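Local coordinates for putative exported protein (Bacteroides fragilis, PDB 4RAA), which is of unknown function but folds as a six-bladed beta-propeller of the YWTD superfamily and is probably an exported lipoprotein, at residues L112-N115 with S120-Y123; L142-R147 with S164-I169; Y307-S312 with Y316-L321. All coordinates share one frame; numbering follows the deposited sequence.

Contact 1: residues L112-N115 with S120-Y123; sequences LYYN and SFLY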
ATOM      1  N   LEU A 112       5.546  -2.018   6.929  1.00 32.56           N
ATOM      2  CA  LEU A 112       4.512  -2.781   7.650  1.00 32.61           C
ATOM      3  C   LEU A 112       3.884  -1.887   8.705  1.00 32.62           C
ATOM      4  O   LEU A 112       4.606  -1.276   9.500  1.00 32.14           O
ATOM      5  CB  LEU A 112       5.072  -4.058   8.273  1.00 32.39           C
ATOM      6  CG  LEU A 112       5.799  -4.967   7.265  1.00 32.33           C
ATOM      7  CD1 LEU A 112       7.307  -4.717   7.268  1.00 31.49           C
ATOM      8  CD2 LEU A 112       5.528  -6.433   7.550  1.00 33.05           C
ATOM      9  N   TYR A 113       2.548  -1.813   8.686  1.00 32.64           N
ATOM     10  CA  TYR A 113       1.763  -0.998   9.602  1.00 32.36           C
ATOM     11  C   TYR A 113       1.126  -1.903  10.651  1.00 32.51           C
ATOM     12  O   TYR A 113       0.454  -2.869  10.310  1.00 32.78           O
ATOM     13  CB  TYR A 113       0.681  -0.216   8.844  1.00 33.28           C
ATOM     14  CG  TYR A 113       1.256   0.783   7.859  1.00 32.58           C
ATOM     15  CD1 TYR A 113       1.753   0.368   6.613  1.00 32.31           C
ATOM     16  CD2 TYR A 113       1.319   2.145   8.172  1.00 32.17           C
ATOM     17  CE1 TYR A 113       2.295   1.288   5.716  1.00 32.00           C
ATOM     18  CE2 TYR A 113       1.864   3.074   7.289  1.00 31.59           C
ATOM     19  CZ  TYR A 113       2.352   2.644   6.062  1.00 31.47           C
ATOM     20  OH  TYR A 113       2.890   3.544   5.179  1.00 30.75           O
ATOM     21  N   TYR A 114       1.387  -1.589  11.918  1.00 32.40           N
ATOM     22  CA  TYR A 114       0.821  -2.271  13.076  1.00 32.99           C
ATOM     23  C   TYR A 114       0.011  -1.257  13.887  1.00 34.23           C
ATOM     24  O   TYR A 114       0.203  -0.047  13.748  1.00 33.71           O
ATOM     25  CB  TYR A 114       1.933  -2.863  13.939  1.00 32.03           C
ATOM     26  CG  TYR A 114       2.805  -3.874  13.230  1.00 31.01           C
ATOM     27  CD1 TYR A 114       2.473  -5.232  13.210  1.00 31.46           C
ATOM     28  CD2 TYR A 114       3.980  -3.480  12.588  1.00 29.95           C
ATOM     29  CE1 TYR A 114       3.285  -6.170  12.565  1.00 30.81           C
ATOM     30  CE2 TYR A 114       4.800  -4.410  11.941  1.00 29.26           C
ATOM     31  CZ  TYR A 114       4.449  -5.747  11.933  1.00 29.69           C
ATOM     32  OH  TYR A 114       5.258  -6.637  11.290  1.00 29.27           O
ATOM     33  N   ASN A 115      -0.891  -1.762  14.728  1.00 36.33           N
ATOM     34  CA  ASN A 115      -1.755  -0.930  15.596  1.00 37.55           C
ATOM     35  C   ASN A 115      -0.913  -0.340  16.727  1.00 37.12           C
ATOM     36  O   ASN A 115      -0.171  -1.077  17.388  1.00 36.93           O
ATOM     37  CB  ASN A 115      -2.883  -1.790  16.187  1.00 39.48           C
ATOM     38  CG  ASN A 115      -3.976  -0.974  16.850  1.00 40.84           C
ATOM     39  OD1 ASN A 115      -3.778  -0.427  17.925  1.00 41.26           O
ATOM     40  ND2 ASN A 115      -5.156  -0.949  16.239  1.00 41.70           N
ATOM     41  N   SER A 120      -1.270  -5.413  16.882  1.00 40.93           N
ATOM     42  CA  SER A 120      -1.638  -6.374  15.842  1.00 41.20           C
ATOM     43  C   SER A 120      -1.350  -5.761  14.467  1.00 41.17           C
ATOM     44  O   SER A 120      -1.262  -4.537  14.325  1.00 40.42           O
ATOM     45  CB  SER A 120      -3.112  -6.783  15.947  1.00 42.90           C
ATOM     46  OG  SER A 120      -3.983  -5.667  15.795  1.00 43.55           O
ATOM     47  N   PHE A 121      -1.205  -6.626  13.468  1.00 41.98           N
ATOM     48  CA  PHE A 121      -0.898  -6.212  12.095  1.00 41.39           C
ATOM     49  C   PHE A 121      -2.142  -5.618  11.409  1.00 42.78           C
ATOM     50  O   PHE A 121      -3.236  -6.173  11.519  1.00 44.78           O
ATOM     51  CB  PHE A 121      -0.315  -7.410  11.322  1.00 41.73           C
ATOM     52  CG  PHE A 121      -0.006  -7.127   9.884  1.00 41.33           C
ATOM     53  CD1 PHE A 121       0.865  -6.098   9.536  1.00 40.73           C
ATOM     54  CD2 PHE A 121      -0.553  -7.920   8.869  1.00 42.34           C
ATOM     55  CE1 PHE A 121       1.143  -5.825   8.194  1.00 40.75           C
ATOM     56  CE2 PHE A 121      -0.265  -7.664   7.531  1.00 42.05           C
ATOM     57  CZ  PHE A 121       0.582  -6.616   7.192  1.00 40.89           C
ATOM     58  N   LEU A 122      -1.957  -4.477  10.733  1.00 41.91           N
ATOM     59  CA  LEU A 122      -3.015  -3.771   9.992  1.00 41.45           C
ATOM     60  C   LEU A 122      -2.901  -4.029   8.489  1.00 40.53           C
ATOM     61  O   LEU A 122      -3.829  -4.577   7.891  1.00 41.22           O
ATOM     62  CB  LEU A 122      -2.978  -2.263  10.281  1.00 41.75           C
ATOM     63  CG  LEU A 122      -3.766  -1.725  11.472  1.00 42.84           C
ATOM     64  CD1 LEU A 122      -3.601  -2.568  12.717  1.00 43.19           C
ATOM     65  CD2 LEU A 122      -3.361  -0.281  11.730  1.00 42.40           C
ATOM     66  N   TYR A 123      -1.781  -3.616   7.889  1.00 38.40           N
ATOM     67  CA  TYR A 123      -1.534  -3.804   6.443  1.00 38.09           C
ATOM     68  C   TYR A 123      -0.094  -3.517   6.063  1.00 36.58           C
ATOM     69  O   TYR A 123       0.636  -2.925   6.854  1.00 36.98           O
ATOM     70  CB  TYR A 123      -2.438  -2.892   5.603  1.00 39.11           C
ATOM     71  CG  TYR A 123      -2.181  -1.400   5.745  1.00 38.99           C
ATOM     72  CD1 TYR A 123      -2.677  -0.680   6.837  1.00 39.22           C
ATOM     73  CD2 TYR A 123      -1.463  -0.698   4.763  1.00 38.97           C
ATOM     74  CE1 TYR A 123      -2.456   0.691   6.957  1.00 39.61           C
ATOM     75  CE2 TYR A 123      -1.235   0.669   4.869  1.00 38.74           C
ATOM     76  CZ  TYR A 123      -1.731   1.364   5.960  1.00 39.72           C
ATOM     77  OH  TYR A 123      -1.494   2.720   6.043  1.00 40.40           O
TER

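Contact 2: residues L142-R147 with S164-I169; sequences LLWNSR and SLFDII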
ATOM      1  N   LEU A 142       5.155  12.922   4.755  1.00 34.20           N
ATOM      2  CA  LEU A 142       6.210  12.023   5.210  1.00 33.06           C
ATOM      3  C   LEU A 142       7.573  12.459   4.688  1.00 32.75           C
ATOM      4  O   LEU A 142       7.688  12.785   3.509  1.00 33.36           O
ATOM      5  CB  LEU A 142       5.885  10.611   4.706  1.00 32.72           C
ATOM      6  CG  LEU A 142       4.457  10.105   4.998  1.00 33.26           C
ATOM      7  CD1 LEU A 142       4.162   8.835   4.212  1.00 33.75           C
ATOM      8  CD2 LEU A 142       4.227   9.909   6.494  1.00 32.94           C
ATOM      9  N   LEU A 143       8.582  12.486   5.569  1.00 32.08           N
ATOM     10  CA  LEU A 143       9.973  12.782   5.185  1.00 31.40           C
ATOM     11  C   LEU A 143      10.710  11.458   5.165  1.00 30.22           C
ATOM     12  O   LEU A 143      10.740  10.772   6.180  1.00 29.79           O
ATOM     13  CB  LEU A 143      10.665  13.729   6.171  1.00 31.34           C
ATOM     14  CG  LEU A 143      12.138  14.097   5.891  1.00 30.97           C
ATOM     15  CD1 LEU A 143      12.291  14.832   4.564  1.00 31.55           C
ATOM     16  CD2 LEU A 143      12.717  14.937   7.019  1.00 30.75           C
ATOM     17  N   TRP A 144      11.278  11.114   4.008  1.00 30.07           N
ATOM     18  CA  TRP A 144      12.079   9.900   3.800  1.00 29.52           C
ATOM     19  C   TRP A 144      13.483  10.316   3.364  1.00 30.03           C
ATOM     20  O   TRP A 144      13.653  11.405   2.791  1.00 30.51           O
ATOM     21  CB  TRP A 144      11.532   9.067   2.640  1.00 29.21           C
ATOM     22  CG  TRP A 144      10.113   8.676   2.672  1.00 29.02           C
ATOM     23  CD1 TRP A 144       9.032   9.462   2.370  1.00 29.73           C
ATOM     24  CD2 TRP A 144       9.608   7.367   2.899  1.00 28.46           C
ATOM     25  NE1 TRP A 144       7.878   8.726   2.445  1.00 29.83           N
ATOM     26  CE2 TRP A 144       8.199   7.435   2.765  1.00 28.93           C
ATOM     27  CE3 TRP A 144      10.204   6.137   3.220  1.00 27.79           C
ATOM     28  CZ2 TRP A 144       7.377   6.325   2.944  1.00 28.81           C
ATOM     29  CZ3 TRP A 144       9.390   5.027   3.404  1.00 27.74           C
ATOM     30  CH2 TRP A 144       7.978   5.129   3.260  1.00 28.35           C
ATOM     31  N   ASN A 145      14.467   9.443   3.600  1.00 29.81           N
ATOM     32  CA  ASN A 145      15.824   9.667   3.109  1.00 30.79           C
ATOM     33  C   ASN A 145      15.926   8.956   1.759  1.00 33.21           C
ATOM     34  O   ASN A 145      15.180   8.010   1.512  1.00 33.14           O
ATOM     35  CB  ASN A 145      16.904   9.213   4.121  1.00 29.95           C
ATOM     36  CG  ASN A 145      17.111   7.693   4.171  1.00 29.29           C
ATOM     37  OD1 ASN A 145      16.163   6.915   4.279  1.00 29.16           O
ATOM     38  ND2 ASN A 145      18.363   7.275   4.134  1.00 29.20           N
ATOM     39  N   SER A 146      16.830   9.426   0.894  1.00 37.30           N
ATOM     40  CA  SER A 146      17.072   8.841  -0.441  1.00 41.92           C
ATOM     41  C   SER A 146      18.380   8.041  -0.493  1.00 43.63           C
ATOM     42  O   SER A 146      19.453   8.638  -0.510  1.00 45.54           O
ATOM     43  CB  SER A 146      17.111   9.946  -1.512  1.00 44.51           C
ATOM     44  OG  SER A 146      17.654   9.474  -2.745  1.00 46.97           O
ATOM     45  N   ARG A 147      18.280   6.710  -0.553  1.00 45.66           N
ATOM     46  CA  ARG A 147      19.452   5.816  -0.681  1.00 46.92           C
ATOM     47  C   ARG A 147      19.686   5.384  -2.151  1.00 49.63           C
ATOM     48  O   ARG A 147      19.934   4.201  -2.425  1.00 50.15           O
ATOM     49  CB  ARG A 147      19.320   4.591   0.245  1.00 46.38           C
ATOM     50  CG  ARG A 147      19.248   4.941   1.720  1.00 47.36           C
ATOM     51  CD  ARG A 147      19.589   3.775   2.644  1.00 50.65           C
ATOM     52  NE  ARG A 147      21.022   3.414   2.627  1.00 55.06           N
ATOM     53  CZ  ARG A 147      21.601   2.422   1.930  1.00 60.49           C
ATOM     54  NH1 ARG A 147      20.892   1.605   1.138  1.00 66.01           N
ATOM     55  NH2 ARG A 147      22.927   2.233   2.030  1.00 57.70           N
ATOM     56  N   SER A 164       0.702  11.238   2.012  1.00 37.57           N
ATOM     57  CA  SER A 164       0.159  10.015   2.638  1.00 36.76           C
ATOM     58  C   SER A 164       0.376   8.749   1.773  1.00 36.03           C
ATOM     59  O   SER A 164       0.876   7.733   2.227  1.00 34.35           O
ATOM     60  CB  SER A 164      -1.357  10.265   2.854  1.00 38.17           C
ATOM     61  OG  SER A 164      -2.103   9.130   3.237  1.00 38.31           O
ATOM     62  N   LEU A 165       0.054   8.891   0.492  1.00 37.02           N
ATOM     63  CA  LEU A 165       0.044   7.804  -0.495  1.00 36.56           C
ATOM     64  C   LEU A 165       1.421   7.460  -1.122  1.00 35.40           C
ATOM     65  O   LEU A 165       1.507   6.493  -1.881  1.00 35.57           O
ATOM     66  CB  LEU A 165      -1.011   8.191  -1.576  1.00 37.73           C
ATOM     67  CG  LEU A 165      -1.711   7.221  -2.522  1.00 38.34           C
ATOM     68  CD1 LEU A 165      -2.421   6.118  -1.762  1.00 38.25           C
ATOM     69  CD2 LEU A 165      -2.727   7.977  -3.372  1.00 40.07           C
ATOM     70  N   PHE A 166       2.471   8.219  -0.777  1.00 34.32           N
ATOM     71  CA  PHE A 166       3.884   8.067  -1.258  1.00 33.57           C
ATOM     72  C   PHE A 166       4.242   8.787  -2.589  1.00 34.51           C
ATOM     73  O   PHE A 166       5.365   8.614  -3.096  1.00 34.30           O
ATOM     74  CB  PHE A 166       4.434   6.611  -1.332  1.00 32.69           C
ATOM     75  CG  PHE A 166       4.251   5.759  -0.092  1.00 31.77           C
ATOM     76  CD1 PHE A 166       4.063   6.293   1.200  1.00 31.08           C
ATOM     77  CD2 PHE A 166       4.426   4.363  -0.214  1.00 31.44           C
ATOM     78  CE1 PHE A 166       3.945   5.440   2.303  1.00 30.40           C
ATOM     79  CE2 PHE A 166       4.337   3.520   0.892  1.00 30.57           C
ATOM     80  CZ  PHE A 166       4.095   4.058   2.149  1.00 30.18           C
ATOM     81  N   ASP A 167       3.327   9.574  -3.155  1.00 35.39           N
ATOM     82  CA  ASP A 167       3.641  10.380  -4.350  1.00 36.24           C
ATOM     83  C   ASP A 167       4.560  11.521  -3.886  1.00 36.00           C
ATOM     84  O   ASP A 167       4.300  12.143  -2.854  1.00 35.58           O
ATOM     85  CB  ASP A 167       2.373  10.930  -5.016  1.00 37.49           C
ATOM     86  CG  ASP A 167       1.478   9.833  -5.592  1.00 38.08           C
ATOM     87  OD1 ASP A 167       1.974   8.732  -5.931  1.00 37.37           O
ATOM     88  OD2 ASP A 167       0.262  10.088  -5.722  1.00 39.13           O
ATOM     89  N   ILE A 168       5.626  11.778  -4.649  1.00 36.35           N
ATOM     90  CA  ILE A 168       6.652  12.768  -4.284  1.00 36.25           C
ATOM     91  C   ILE A 168       6.116  14.186  -4.396  1.00 37.80           C
ATOM     92  O   ILE A 168       5.632  14.560  -5.462  1.00 39.72           O
ATOM     93  CB  ILE A 168       7.943  12.613  -5.154  1.00 36.18           C
ATOM     94  CG1 ILE A 168       8.597  11.241  -4.895  1.00 34.98           C
ATOM     95  CG2 ILE A 168       8.947  13.750  -4.887  1.00 36.00           C
ATOM     96  CD1 ILE A 168       9.701  10.849  -5.860  1.00 35.31           C
ATOM     97  N   ILE A 169       6.217  14.961  -3.305  1.00 38.10           N
ATOM     98  CA  ILE A 169       5.798  16.379  -3.283  1.00 39.49           C
ATOM     99  C   ILE A 169       7.000  17.245  -3.659  1.00 39.70           C
ATOM    100  O   ILE A 169       6.903  18.043  -4.592  1.00 40.95           O
ATOM    101  CB  ILE A 169       5.201  16.815  -1.921  1.00 39.69           C
ATOM    102  CG1 ILE A 169       3.919  16.015  -1.645  1.00 40.44           C
ATOM    103  CG2 ILE A 169       4.893  18.321  -1.917  1.00 40.64           C
ATOM    104  CD1 ILE A 169       3.324  16.217  -0.264  1.00 41.00           C
TER

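Contact 3: residues Y307-S312 with Y316-L321; sequences YFSIGS and YHVAPL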
ATOM      1  N   TYR A 307      28.289   2.429  21.950  1.00 44.79           N
ATOM      2  CA  TYR A 307      27.452   3.275  21.105  1.00 47.20           C
ATOM      3  C   TYR A 307      26.245   3.846  21.845  1.00 47.40           C
ATOM      4  O   TYR A 307      25.794   3.295  22.855  1.00 47.82           O
ATOM      5  CB  TYR A 307      26.951   2.476  19.882  1.00 46.43           C
ATOM      6  CG  TYR A 307      26.059   1.291  20.228  1.00 46.89           C
ATOM      7  CD1 TYR A 307      26.606   0.075  20.691  1.00 48.05           C
ATOM      8  CD2 TYR A 307      24.668   1.374  20.081  1.00 44.93           C
ATOM      9  CE1 TYR A 307      25.784  -1.007  21.010  1.00 47.96           C
ATOM     10  CE2 TYR A 307      23.838   0.298  20.391  1.00 45.29           C
ATOM     11  CZ  TYR A 307      24.390  -0.892  20.851  1.00 47.16           C
ATOM     12  OH  TYR A 307      23.551  -1.949  21.157  1.00 47.87           O
ATOM     13  N   PHE A 308      25.738   4.953  21.313  1.00 47.63           N
ATOM     14  CA  PHE A 308      24.511   5.575  21.796  1.00 47.85           C
ATOM     15  C   PHE A 308      23.379   5.125  20.880  1.00 49.83           C
ATOM     16  O   PHE A 308      23.514   5.192  19.651  1.00 53.09           O
ATOM     17  CB  PHE A 308      24.612   7.115  21.833  1.00 43.72           C
ATOM     18  CG  PHE A 308      25.088   7.650  23.150  1.00 41.49           C
ATOM     19  CD1 PHE A 308      26.447   7.822  23.410  1.00 42.18           C
ATOM     20  CD2 PHE A 308      24.169   7.957  24.157  1.00 40.09           C
ATOM     21  CE1 PHE A 308      26.881   8.308  24.643  1.00 41.27           C
ATOM     22  CE2 PHE A 308      24.591   8.446  25.386  1.00 40.50           C
ATOM     23  CZ  PHE A 308      25.951   8.618  25.634  1.00 41.29           C
ATOM     24  N   SER A 309      22.283   4.642  21.477  1.00 50.03           N
ATOM     25  CA  SER A 309      21.080   4.291  20.718  1.00 47.85           C
ATOM     26  C   SER A 309      20.512   5.574  20.177  1.00 45.56           C
ATOM     27  O   SER A 309      20.608   6.625  20.829  1.00 47.26           O
ATOM     28  CB  SER A 309      19.994   3.656  21.588  1.00 46.33           C
ATOM     29  OG  SER A 309      20.431   2.440  22.119  1.00 48.66           O
ATOM     30  N   ILE A 310      19.924   5.492  18.992  1.00 42.51           N
ATOM     31  CA  ILE A 310      19.259   6.651  18.412  1.00 43.21           C
ATOM     32  C   ILE A 310      17.910   6.751  19.164  1.00 39.45           C
ATOM     33  O   ILE A 310      17.352   5.732  19.573  1.00 37.74           O
ATOM     34  CB  ILE A 310      19.232   6.578  16.866  1.00 44.63           C
ATOM     35  CG1 ILE A 310      20.695   6.595  16.354  1.00 46.65           C
ATOM     36  CG2 ILE A 310      18.451   7.759  16.292  1.00 42.56           C
ATOM     37  CD1 ILE A 310      20.930   6.071  14.954  1.00 48.37           C
ATOM     38  N   GLY A 311      17.442   7.982  19.375  1.00 39.80           N
ATOM     39  CA  GLY A 311      16.257   8.306  20.196  1.00 37.41           C
ATOM     40  C   GLY A 311      16.594   8.669  21.648  1.00 36.73           C
ATOM     41  O   GLY A 311      17.704   8.421  22.136  1.00 36.97           O
ATOM     42  N   SER A 312      15.617   9.262  22.326  1.00 36.50           N
ATOM     43  CA  SER A 312      15.710   9.660  23.735  1.00 37.25           C
ATOM     44  C   SER A 312      14.397   9.365  24.479  1.00 40.24           C
ATOM     45  O   SER A 312      13.376   9.057  23.852  1.00 41.01           O
ATOM     46  CB  SER A 312      16.105  11.133  23.851  1.00 37.02           C
ATOM     47  OG  SER A 312      15.314  11.952  23.014  1.00 36.60           O
ATOM     48  N   TYR A 316      16.308  12.045  28.097  1.00 39.46           N
ATOM     49  CA  TYR A 316      17.504  11.256  28.478  1.00 38.82           C
ATOM     50  C   TYR A 316      18.040  10.519  27.246  1.00 36.51           C
ATOM     51  O   TYR A 316      17.269   9.898  26.518  1.00 35.69           O
ATOM     52  CB  TYR A 316      17.234  10.203  29.577  1.00 39.55           C
ATOM     53  CG  TYR A 316      17.117  10.707  31.007  1.00 41.41           C
ATOM     54  CD1 TYR A 316      18.254  10.819  31.828  1.00 41.82           C
ATOM     55  CD2 TYR A 316      15.872  11.030  31.562  1.00 43.56           C
ATOM     56  CE1 TYR A 316      18.153  11.262  33.146  1.00 43.77           C
ATOM     57  CE2 TYR A 316      15.761  11.478  32.880  1.00 45.17           C
ATOM     58  CZ  TYR A 316      16.898  11.588  33.668  1.00 45.41           C
ATOM     59  OH  TYR A 316      16.776  12.033  34.960  1.00 47.32           O
ATOM     60  N   HIS A 317      19.357  10.585  27.040  1.00 35.22           N
ATOM     61  CA  HIS A 317      20.045   9.869  25.957  1.00 33.44           C
ATOM     62  C   HIS A 317      20.218   8.433  26.436  1.00 33.31           C
ATOM     63  O   HIS A 317      20.485   8.225  27.621  1.00 34.45           O
ATOM     64  CB  HIS A 317      21.396  10.509  25.652  1.00 32.76           C
ATOM     65  CG  HIS A 317      21.282  11.904  25.138  1.00 32.47           C
ATOM     66  ND1 HIS A 317      21.549  12.236  23.830  1.00 31.52           N
ATOM     67  CD2 HIS A 317      20.868  13.045  25.740  1.00 33.36           C
ATOM     68  CE1 HIS A 317      21.332  13.528  23.656  1.00 31.76           C
ATOM     69  NE2 HIS A 317      20.917  14.041  24.796  1.00 32.52           N
ATOM     70  N   VAL A 318      20.062   7.464  25.528  1.00 32.12           N
ATOM     71  CA  VAL A 318      20.108   6.033  25.855  1.00 31.88           C
ATOM     72  C   VAL A 318      21.385   5.401  25.320  1.00 31.98           C
ATOM     73  O   VAL A 318      21.767   5.662  24.184  1.00 32.24           O
ATOM     74  CB  VAL A 318      18.889   5.277  25.266  1.00 31.39           C
ATOM     75  CG1 VAL A 318      18.929   3.784  25.631  1.00 31.74           C
ATOM     76  CG2 VAL A 318      17.588   5.914  25.747  1.00 31.80           C
ATOM     77  N   ALA A 319      22.015   4.552  26.132  1.00 32.83           N
ATOM     78  CA  ALA A 319      23.223   3.813  25.738  1.00 32.87           C
ATOM     79  C   ALA A 319      23.181   2.418  26.369  1.00 33.48           C
ATOM     80  O   ALA A 319      23.296   2.314  27.581  1.00 34.48           O
ATOM     81  CB  ALA A 319      24.464   4.558  26.188  1.00 33.33           C
ATOM     82  N   PRO A 320      23.003   1.346  25.562  1.00 33.33           N
ATOM     83  CA  PRO A 320      22.949   0.005  26.143  1.00 33.63           C
ATOM     84  C   PRO A 320      24.344  -0.471  26.525  1.00 34.66           C
ATOM     85  O   PRO A 320      25.302  -0.226  25.784  1.00 34.32           O
ATOM     86  CB  PRO A 320      22.357  -0.836  25.020  1.00 33.43           C
ATOM     87  CG  PRO A 320      22.851  -0.177  23.793  1.00 32.94           C
ATOM     88  CD  PRO A 320      22.890   1.295  24.094  1.00 32.57           C
ATOM     89  N   LEU A 321      24.434  -1.131  27.681  1.00 35.90           N
ATOM     90  CA  LEU A 321      25.678  -1.628  28.251  1.00 36.70           C
ATOM     91  C   LEU A 321      25.632  -3.159  28.326  1.00 36.61           C
ATOM     92  O   LEU A 321      24.633  -3.718  28.781  1.00 36.79           O
ATOM     93  CB  LEU A 321      25.844  -1.037  29.649  1.00 38.98           C
ATOM     94  CG  LEU A 321      25.754   0.494  29.792  1.00 39.72           C
ATOM     95  CD1 LEU A 321      25.706   0.890  31.262  1.00 41.65           C
ATOM     96  CD2 LEU A 321      26.914   1.206  29.116  1.00 39.31           C
TER
HETATM   97  O   HOH W   1      20.542   8.413  22.989  1.00 23.73           O

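Contact 1: residues L112-N115 with S120-Y123
Two residues, Leu122 and Tyr123, face Tyr113 across this hairpin. Leu122 N donates to Tyr113 O at 2.9 Å, and Tyr123 N adds a weak bond to the same oxygen. In the other direction Tyr113 N donates to Tyr123 O, also at 2.9 Å. Beyond the bulge, Tyr114 pairs with Phe121 without backbone hydrogen bonds, and Asn115 N reaches Ser120 O at 2.8 Å near the turn.

The rings of Tyr113 and Tyr123 form an offset stack, with centroids 4.3 Å apart and planes at 6°. Tyr123 OH lies over the centre of the Tyr113 ring. Tyr123 can lie there because its CG sits between its backbone N and carbonyl carbon (chi1 66°). The Tyr123 ring also stacks on Tyr123 of the second subunit. Tyr114 and Phe121 point to the opposite face of the sheet. Their rings meet obliquely, Tyr114 CE1 touching Phe121 CD1 at 3.9 Å. The hydroxyl of Tyr114 is hydrogen-bonded to Gly84 O. In the turn, Asn115 OD1 accepts from the backbone N of Thr117 and Asp118. The pattern is a classic beta bulge in the antiparallel hairpin of strands 110-115 and 121-126, within the beta-propeller.

Contact 2: residues L142-R147 with S164-I169
Trp144 meets Phe166 with the edge of its indole. The Trp144 side chain leaves the strand with CG anti to its carbonyl carbon and beside its backbone N (chi1 -54°). From CB and CG the indole extends toward 164-169. NE1, on the five-membered ring, donates to Thr162 OG1 on the adjacent strand. This bond helps fix the rotation of the indole. The six-membered ring does the touching. CZ2 comes closest, 3.6 Å from Phe166 CE1 and 3.7 Å from Phe166 CD1. CH2 follows at 4.2 Å from Phe166 CE1 and lies above the Phe166 ring, displaced toward its rim. The stack is T-shaped: the centroids of the six-membered ring of Trp144 and of the Phe166 ring are 5.2 Å apart and the planes stand at 85°.

Leu142, two residues earlier on the same strand, reaches the same phenyl ring from another direction. Its CD1 lies near the plane of that ring, at the edge, 3.9 Å from Phe166 CE1. The same methyl group is 4.0 Å from Ser164 O. Phe166 thus receives an indole edge over one face and a methyl group at its rim. Its ring also makes a cation-pi contact with Arg125.

Strand 142-145 is an inner strand of a four-stranded antiparallel sheet, consistent with a propeller blade. It lies between strands 134-136 and 157-162. Phe166 belongs to the turn joining strands 157-162 and 168-174. The T-shaped pair packs this turn onto the inner strand. Arg126 of the second subunit also packs on Phe166.

Contact 3: residues Y307-S312 with Y316-L321
With chi1 at 63°, the Tyr307 ring is tucked over its own backbone and its end reaches Pro320. Rotation the other way at Ser309 (chi1 -64°) sets OG alongside the same proline. Here a loop of the beta-propeller runs beside strand 316-321, roughly antiparallel to it.

The side chains of Tyr307 and Pro320 cross at about a right angle. Pro320 CG lies 3.3 Å from Tyr307 OH and 3.4 Å from Tyr307 CZ. Pro320 CD is 3.4 Å from Ser309 OG. Both hydroxyls have polar partners on Val43: Tyr307 OH is hydrogen-bonded to Val43 N and Ser309 OG to Val43 O. Phe308 lays one ring face over the methyl group of Ala319. This CH-pi contact puts Ala319 CB 4.1 Å from the centroid of the Phe308 ring. His317 CB touches the same ring at Phe308 CE2. The imidazole of His317 stacks on Phe267 and its NE2 is hydrogen-bonded to Asp265 OD1.

The one direct backbone hydrogen bond runs from Ser309 N to Val318 O at 2.9 Å. It is bent, and the donor is tilted 30° from the carbonyl plane. Farther along, a water bridges the backbones. It accepts from Val318 N at 2.8 Å and lies within donating distance of Ser309 O and Gly311 O.

How the contacts relate
The three contacts follow one another along the chain, each closing before the next opens. They involve strands of three different sheets of the beta-propeller. Contact 1 is at the edge of the eight-stranded sheet, and contact 2 involves the four-stranded sheet 134-174. The sheet of contact 3 also holds strand 25-31, near the N-terminus, beside C-terminal strand 354-360, consistent with closing the propeller ring. The centres of contacts 1 and 2 are about 20 Å apart, yet Tyr113 OH meets Phe166 CZ at 3.3 Å. Both meet the second subunit, so this side contributes to the two-chain assembly. Contact 3 lies nearer the chain centre, about 26 and 27 Å from their centres.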